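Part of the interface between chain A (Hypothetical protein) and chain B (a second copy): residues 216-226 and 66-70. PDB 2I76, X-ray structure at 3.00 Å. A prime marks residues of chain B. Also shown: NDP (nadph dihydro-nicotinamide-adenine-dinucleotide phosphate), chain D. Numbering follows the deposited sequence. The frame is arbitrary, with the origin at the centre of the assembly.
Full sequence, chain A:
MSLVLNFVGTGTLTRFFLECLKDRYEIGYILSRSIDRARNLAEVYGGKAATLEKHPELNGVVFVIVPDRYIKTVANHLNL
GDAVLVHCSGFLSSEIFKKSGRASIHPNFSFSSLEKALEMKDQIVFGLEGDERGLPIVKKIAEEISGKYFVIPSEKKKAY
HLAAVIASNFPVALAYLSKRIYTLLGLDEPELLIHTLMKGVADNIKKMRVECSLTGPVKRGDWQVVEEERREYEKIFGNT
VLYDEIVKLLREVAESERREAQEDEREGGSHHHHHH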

ATOM      1  N   GLY A 216      -8.983  -6.935  -8.518  1.00 28.23           N
ATOM      2  CA  GLY A 216      -9.321  -8.347  -8.375  1.00 27.32           C
ATOM      3  C   GLY A 216     -10.594  -8.996  -8.913  1.00 24.98           C
ATOM      4  O   GLY A 216     -11.288  -8.493  -9.790  1.00 22.90           O
ATOM      5  N   PRO A 217     -10.891 -10.190  -8.403  1.00 23.35           N
ATOM      6  CA  PRO A 217     -12.081 -10.913  -8.816  1.00 25.08           C
ATOM      7  C   PRO A 217     -13.380 -10.259  -8.317  1.00 26.03           C
ATOM      8  O   PRO A 217     -14.380 -10.266  -9.026  1.00 26.58           O
ATOM      9  CB  PRO A 217     -11.839 -12.313  -8.251  1.00 25.31           C
ATOM     10  CG  PRO A 217     -10.916 -12.098  -7.132  1.00 24.24           C
ATOM     11  CD  PRO A 217      -9.977 -11.079  -7.676  1.00 24.34           C
ATOM     12  N   VAL A 218     -13.383  -9.695  -7.113  1.00 25.69           N
ATOM     13  CA  VAL A 218     -14.600  -9.041  -6.641  1.00 25.52           C
ATOM     14  C   VAL A 218     -14.920  -8.002  -7.716  1.00 26.16           C
ATOM     15  O   VAL A 218     -16.030  -7.958  -8.234  1.00 25.03           O
ATOM     16  CB  VAL A 218     -14.405  -8.351  -5.253  1.00 25.55           C
ATOM     17  CG1 VAL A 218     -15.683  -7.636  -4.829  1.00 25.96           C
ATOM     18  CG2 VAL A 218     -14.071  -9.384  -4.201  1.00 25.83           C
ATOM     19  N   LYS A 219     -13.917  -7.200  -8.067  1.00 28.17           N
ATOM     20  CA  LYS A 219     -14.018  -6.153  -9.099  1.00 30.37           C
ATOM     21  C   LYS A 219     -14.716  -6.648 -10.366  1.00 30.23           C
ATOM     22  O   LYS A 219     -15.651  -6.008 -10.857  1.00 31.18           O
ATOM     23  CB  LYS A 219     -12.614  -5.647  -9.470  1.00 29.89           C
ATOM     24  CG  LYS A 219     -12.565  -4.630 -10.597  1.00 28.40           C
ATOM     25  CD  LYS A 219     -13.098  -3.293 -10.155  1.00 27.60           C
ATOM     26  CE  LYS A 219     -12.577  -2.185 -11.057  1.00 27.41           C
ATOM     27  NZ  LYS A 219     -12.825  -0.815 -10.485  1.00 26.71           N
ATOM     28  N   ARG A 220     -14.234  -7.774 -10.898  1.00 28.95           N
ATOM     29  CA  ARG A 220     -14.809  -8.400 -12.096  1.00 27.83           C
ATOM     30  C   ARG A 220     -16.167  -9.044 -11.792  1.00 26.24           C
ATOM     31  O   ARG A 220     -16.919  -9.365 -12.709  1.00 26.29           O
ATOM     32  CB  ARG A 220     -13.895  -9.515 -12.632  1.00 28.80           C
ATOM     33  CG  ARG A 220     -12.610  -9.084 -13.288  1.00 28.26           C
ATOM     34  CD  ARG A 220     -12.004 -10.281 -13.981  1.00 28.29           C
ATOM     35  NE  ARG A 220     -11.538 -11.287 -13.033  1.00 27.97           N
ATOM     36  CZ  ARG A 220     -10.429 -11.188 -12.308  1.00 27.34           C
ATOM     37  NH1 ARG A 220      -9.646 -10.117 -12.416  1.00 26.60           N
ATOM     38  NH2 ARG A 220     -10.115 -12.163 -11.459  1.00 25.61           N
ATOM     39  N   GLY A 221     -16.461  -9.252 -10.510  1.00 24.26           N
ATOM     40  CA  GLY A 221     -17.702  -9.886 -10.130  1.00 22.55           C
ATOM     41  C   GLY A 221     -17.567 -11.387 -10.273  1.00 22.75           C
ATOM     42  O   GLY A 221     -18.538 -12.079 -10.583  1.00 23.27           O
ATOM     43  N   ASP A 222     -16.356 -11.896 -10.068  1.00 22.74           N
ATOM     44  CA  ASP A 222     -16.116 -13.327 -10.169  1.00 21.66           C
ATOM     45  C   ASP A 222     -16.400 -13.978  -8.847  1.00 22.11           C
ATOM     46  O   ASP A 222     -15.594 -14.743  -8.327  1.00 21.89           O
ATOM     47  CB  ASP A 222     -14.682 -13.623 -10.569  1.00 22.86           C
ATOM     48  CG  ASP A 222     -14.456 -13.446 -12.043  1.00 23.73           C
ATOM     49  OD1 ASP A 222     -15.279 -13.973 -12.821  1.00 22.88           O
ATOM     50  OD2 ASP A 222     -13.457 -12.793 -12.417  1.00 24.69           O
ATOM     51  N   TRP A 223     -17.572 -13.668  -8.316  1.00 22.87           N
ATOM     52  CA  TRP A 223     -18.007 -14.203  -7.050  1.00 23.81           C
ATOM     53  C   TRP A 223     -17.617 -15.655  -6.879  1.00 24.66           C
ATOM     54  O   TRP A 223     -17.217 -16.062  -5.787  1.00 23.74           O
ATOM     55  CB  TRP A 223     -19.510 -14.012  -6.932  1.00 23.49           C
ATOM     56  CG  TRP A 223     -19.841 -12.572  -7.059  1.00 23.06           C
ATOM     57  CD1 TRP A 223     -20.470 -11.956  -8.108  1.00 23.35           C
ATOM     58  CD2 TRP A 223     -19.390 -11.532  -6.193  1.00 23.37           C
ATOM     59  NE1 TRP A 223     -20.427 -10.586  -7.953  1.00 23.76           N
ATOM     60  CE2 TRP A 223     -19.774 -10.298  -6.782  1.00 24.82           C
ATOM     61  CE3 TRP A 223     -18.705 -11.518  -4.969  1.00 21.09           C
ATOM     62  CZ2 TRP A 223     -19.472  -9.061  -6.198  1.00 24.68           C
ATOM     63  CZ3 TRP A 223     -18.408 -10.299  -4.387  1.00 22.78           C
ATOM     64  CH2 TRP A 223     -18.796  -9.080  -5.000  1.00 24.18           C
ATOM     65  N   GLN A 224     -17.702 -16.424  -7.964  1.00 26.66           N
ATOM     66  CA  GLN A 224     -17.347 -17.838  -7.916  1.00 28.92           C
ATOM     67  C   GLN A 224     -15.997 -18.085  -7.270  1.00 29.65           C
ATOM     68  O   GLN A 224     -15.805 -19.122  -6.625  1.00 31.20           O
ATOM     69  CB  GLN A 224     -17.337 -18.459  -9.310  1.00 32.78           C
ATOM     70  CG  GLN A 224     -16.893 -19.933  -9.289  1.00 33.53           C
ATOM     71  CD  GLN A 224     -17.690 -20.775  -8.301  1.00 33.27           C
ATOM     72  OE1 GLN A 224     -17.136 -21.643  -7.633  1.00 33.17           O
ATOM     73  NE2 GLN A 224     -18.996 -20.525  -8.214  1.00 33.25           N
ATOM     74  N   VAL A 225     -15.054 -17.159  -7.460  1.00 27.31           N
ATOM     75  CA  VAL A 225     -13.738 -17.305  -6.841  1.00 25.61           C
ATOM     76  C   VAL A 225     -13.770 -16.641  -5.466  1.00 22.80           C
ATOM     77  O   VAL A 225     -13.195 -17.157  -4.509  1.00 20.69           O
ATOM     78  CB  VAL A 225     -12.595 -16.663  -7.686  1.00 27.50           C
ATOM     79  CG1 VAL A 225     -12.753 -17.023  -9.146  1.00 29.06           C
ATOM     80  CG2 VAL A 225     -12.573 -15.181  -7.502  1.00 28.19           C
ATOM     81  N   VAL A 226     -14.465 -15.510  -5.368  1.00 21.43           N
ATOM     82  CA  VAL A 226     -14.559 -14.794  -4.096  1.00 22.66           C
ATOM     83  C   VAL A 226     -15.076 -15.753  -3.022  1.00 21.88           C
ATOM     84  O   VAL A 226     -14.613 -15.748  -1.876  1.00 20.65           O
ATOM     85  CB  VAL A 226     -15.516 -13.566  -4.187  1.00 19.56           C
ATOM     86  CG1 VAL A 226     -15.518 -12.827  -2.875  1.00 16.20           C
ATOM     87  CG2 VAL A 226     -15.075 -12.622  -5.307  1.00 19.96           C
TER
ATOM     88  N   VAL B  66     -10.157 -12.961 -20.381  1.00 40.45           N
ATOM     89  CA  VAL B  66     -11.458 -12.411 -20.047  1.00 40.50           C
ATOM     90  C   VAL B  66     -11.790 -12.868 -18.620  1.00 40.64           C
ATOM     91  O   VAL B  66     -11.154 -13.777 -18.085  1.00 39.26           O
ATOM     92  CB  VAL B  66     -12.559 -12.928 -21.045  1.00 40.62           C
ATOM     93  CG1 VAL B  66     -12.288 -12.408 -22.436  1.00 40.26           C
ATOM     94  CG2 VAL B  66     -12.585 -14.460 -21.079  1.00 40.96           C
ATOM     95  N   PRO B  67     -12.778 -12.230 -17.984  1.00 41.14           N
ATOM     96  CA  PRO B  67     -13.193 -12.577 -16.627  1.00 41.32           C
ATOM     97  C   PRO B  67     -13.159 -14.083 -16.395  1.00 41.71           C
ATOM     98  O   PRO B  67     -13.428 -14.864 -17.308  1.00 41.84           O
ATOM     99  CB  PRO B  67     -14.608 -12.019 -16.563  1.00 42.90           C
ATOM    100  CG  PRO B  67     -14.475 -10.756 -17.333  1.00 43.73           C
ATOM    101  CD  PRO B  67     -13.632 -11.161 -18.530  1.00 42.85           C
ATOM    102  N   ASP B  68     -12.836 -14.481 -15.167  1.00 41.65           N
ATOM    103  CA  ASP B  68     -12.756 -15.887 -14.806  1.00 41.11           C
ATOM    104  C   ASP B  68     -13.990 -16.671 -15.228  1.00 41.42           C
ATOM    105  O   ASP B  68     -13.896 -17.605 -16.013  1.00 40.81           O
ATOM    106  CB  ASP B  68     -12.562 -16.041 -13.295  1.00 42.22           C
ATOM    107  CG  ASP B  68     -11.377 -15.240 -12.765  1.00 43.24           C
ATOM    108  OD1 ASP B  68     -10.597 -14.716 -13.586  1.00 41.95           O
ATOM    109  OD2 ASP B  68     -11.217 -15.141 -11.524  1.00 43.87           O
ATOM    110  N   ARG B  69     -15.152 -16.279 -14.717  1.00 43.73           N
ATOM    111  CA  ARG B  69     -16.396 -16.984 -15.015  1.00 44.55           C
ATOM    112  C   ARG B  69     -16.694 -17.170 -16.484  1.00 45.82           C
ATOM    113  O   ARG B  69     -17.587 -17.930 -16.838  1.00 46.84           O
ATOM    114  CB  ARG B  69     -17.585 -16.296 -14.341  1.00 43.90           C
ATOM    115  CG  ARG B  69     -17.840 -14.858 -14.751  1.00 42.59           C
ATOM    116  CD  ARG B  69     -18.923 -14.282 -13.852  1.00 42.00           C
ATOM    117  NE  ARG B  69     -19.314 -12.913 -14.178  1.00 41.04           N
ATOM    118  CZ  ARG B  69     -18.478 -11.880 -14.239  1.00 41.71           C
ATOM    119  NH1 ARG B  69     -17.181 -12.049 -14.006  1.00 42.55           N
ATOM    120  NH2 ARG B  69     -18.946 -10.667 -14.508  1.00 41.55           N
ATOM    121  N   TYR B  70     -15.948 -16.484 -17.342  1.00 47.52           N
ATOM    122  CA  TYR B  70     -16.150 -16.603 -18.784  1.00 48.21           C
ATOM    123  C   TYR B  70     -15.093 -17.511 -19.407  1.00 49.04           C
ATOM    124  O   TYR B  70     -15.430 -18.456 -20.115  1.00 50.22           O
ATOM    125  CB  TYR B  70     -16.115 -15.219 -19.424  1.00 46.30           C
ATOM    126  CG  TYR B  70     -17.177 -14.295 -18.874  1.00 45.09           C
ATOM    127  CD1 TYR B  70     -16.896 -12.944 -18.649  1.00 45.98           C
ATOM    128  CD2 TYR B  70     -18.467 -14.760 -18.596  1.00 42.78           C
ATOM    129  CE1 TYR B  70     -17.872 -12.070 -18.159  1.00 45.53           C
ATOM    130  CE2 TYR B  70     -19.454 -13.898 -18.110  1.00 43.30           C
ATOM    131  CZ  TYR B  70     -19.149 -12.548 -17.894  1.00 45.03           C
ATOM    132  OH  TYR B  70     -20.099 -11.660 -17.434  1.00 45.64           O
TER
HETATM  133  PA  NDP D 301     -11.312  -7.159 -17.631  1.00 49.41           P
HETATM  134  O1A NDP D 301     -10.782  -5.820 -17.783  1.00 48.30           O
HETATM  135  O2A NDP D 301     -12.608  -7.479 -16.905  1.00 46.59           O
HETATM  136  O5B NDP D 301     -11.357  -7.819 -19.135  1.00 50.03           O
HETATM  137  C5B NDP D 301     -12.131  -7.195 -20.168  1.00 49.92           C
HETATM  138  C4B NDP D 301     -11.936  -8.119 -21.354  1.00 47.70           C
HETATM  139  O4B NDP D 301     -12.823  -9.244 -20.982  1.00 47.34           O
HETATM  140  C3B NDP D 301     -12.504  -7.650 -22.642  1.00 48.64           C
HETATM  141  O3B NDP D 301     -11.806  -8.318 -23.727  1.00 53.35           O
HETATM  142  C2B NDP D 301     -13.893  -8.014 -22.667  1.00 49.21           C
HETATM  143  O2B NDP D 301     -14.617  -7.956 -23.898  1.00 49.91           O
HETATM  144  C1B NDP D 301     -13.827  -9.325 -22.015  1.00 46.53           C
HETATM  145  N9A NDP D 301     -15.191  -9.630 -21.515  1.00 46.88           N
HETATM  146  C8A NDP D 301     -15.980  -8.899 -20.586  1.00 47.44           C
HETATM  147  N7A NDP D 301     -17.148  -9.485 -20.408  1.00 49.48           N
HETATM  148  C5A NDP D 301     -17.154 -10.600 -21.204  1.00 47.36           C
HETATM  149  C6A NDP D 301     -18.102 -11.649 -21.481  1.00 46.35           C
HETATM  150  N6A NDP D 301     -19.296 -11.652 -20.885  1.00 45.34           N
HETATM  151  N1A NDP D 301     -17.784 -12.653 -22.359  1.00 46.39           N
HETATM  152  C2A NDP D 301     -16.565 -12.664 -22.979  1.00 47.30           C
HETATM  153  N3A NDP D 301     -15.609 -11.718 -22.787  1.00 47.96           N
HETATM  154  C4A NDP D 301     -15.965 -10.708 -21.880  1.00 46.92           C
HETATM  155  O3  NDP D 301     -10.209  -8.128 -17.091  1.00 46.27           O
HETATM  156  PN  NDP D 301      -9.169  -8.677 -15.927  1.00 44.48           P
HETATM  157  O1N NDP D 301     -10.117  -8.464 -14.843  1.00 44.59           O
HETATM  158  O2N NDP D 301      -8.077  -7.687 -16.190  1.00 42.13           O
HETATM  159  O5D NDP D 301      -8.527 -10.127 -15.972  1.00 40.84           O
HETATM  160  C5D NDP D 301      -9.033 -11.174 -16.853  1.00 38.81           C
HETATM  161  C4D NDP D 301      -8.133 -12.422 -16.610  1.00 38.47           C
HETATM  162  O4D NDP D 301      -6.850 -11.995 -16.131  1.00 39.01           O
HETATM  163  C3D NDP D 301      -8.685 -13.387 -15.559  1.00 37.56           C
HETATM  164  O3D NDP D 301      -8.500 -14.727 -16.015  1.00 38.25           O
HETATM  165  C2D NDP D 301      -7.939 -13.058 -14.296  1.00 37.81           C
HETATM  166  O2D NDP D 301      -7.966 -14.169 -13.412  1.00 37.48           O
HETATM  167  C1D NDP D 301      -6.532 -12.641 -14.896  1.00 40.20           C
HETATM  168  N1N NDP D 301      -5.740 -11.687 -14.040  1.00 42.27           N
HETATM  169  C2N NDP D 301      -6.441 -10.670 -13.296  1.00 45.09           C
HETATM  170  C3N NDP D 301      -5.628  -9.782 -12.464  1.00 46.24           C
HETATM  171  C7N NDP D 301      -6.289  -8.719 -11.673  1.00 48.88           C
HETATM  172  O7N NDP D 301      -6.135  -8.569 -10.427  1.00 49.00           O
HETATM  173  N7N NDP D 301      -7.118  -7.828 -12.303  1.00 50.26           N
HETATM  174  C4N NDP D 301      -4.210  -9.971 -12.451  1.00 44.36           C
HETATM  175  C5N NDP D 301      -3.562 -10.952 -13.174  1.00 43.38           C
HETATM  176  C6N NDP D 301      -4.322 -11.816 -13.975  1.00 43.32           C
HETATM  177  P2B NDP D 301     -14.557  -6.783 -24.904  1.00 52.61           P
HETATM  178  O1X NDP D 301     -15.485  -7.256 -25.932  1.00 52.38           O
HETATM  179  O2X NDP D 301     -13.167  -6.615 -25.429  1.00 45.84           O
HETATM  180  O3X NDP D 301     -15.041  -5.491 -24.241  1.00 52.40           O

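The contact is a compact, predominantly polar one, in which two arginine–aspartate salt bridges and the backbone amides of chain B converge on a helix-to-helix turn of chain A, beside a bound NADPH.

In chain A, a short helix spanning Pro217 to Arg220 ends at Gly221, whose positive phi (81°) closes a Schellman motif: its N bonds back to Val218 O at 2.7 Å, and Asp222 N reaches Pro217 O at 2.8 Å. The next helix begins at Trp223, with Asp222 at its N-cap position. The Asp222 side chain makes no capping bond; its carboxylate is engaged by chain B and by Arg220. The turn lies against the segment from Pro67′ to Arg69′, with CA atoms 6.4 Å apart for Arg220 and Pro67′ and 6.1 Å apart for Asp222 and Arg69′.

Asp222 is the hub of the contact. Its OD1 accepts a nearly linear hydrogen bond from Arg69′ N (3.0 Å, 176°) and a salt-bridging one from Arg69′ NH1 (3.0 Å), so a single oxygen ties down both the backbone and the side chain of that residue. The other oxygen, OD2, accepts a longer bond from Asp68′ N at 3.3 Å. Within chain A, the same OD2 is held by Arg220 NE at 2.5 Å, a short salt bridge that links the two residues across the intervening glycine.

Arg220 also reaches across the interface, its NH2 forming a salt bridge with Asp68′ OD2 at 3.2 Å. One guanidinium thus bonds to both carboxylates, and its charge helps offset their repulsion, for Asp222 OD2 and Asp68′ OD2 approach to 3.4 Å. The aliphatic part of Arg220 packs on the proline, with CD 3.7 Å from Pro67′ CA, and Val225 CG1 comes within 3.4 Å of Asp68′ OD2.

The Arg69′ side chain extends along the turn. Both NH1 and NH2 lie 3.0 Å from Arg220 O, but the 120° angles make these hydrogen bonds weak. Gly221 O sits over one face of the guanidinium, 3.7 Å from Arg69′ CZ, whereas Asp222 OD1 meets it at the edge, where N–H groups can be directed at an acceptor.

The cofactor touches this network on both chains. Asp68′ OD1 accepts a hydrogen bond from NDP O2D at 2.7 Å, and NDP O2D also lies over one face of the Arg220 guanidinium. The NADPH ribose and the interchain salt bridge therefore share the same aspartate.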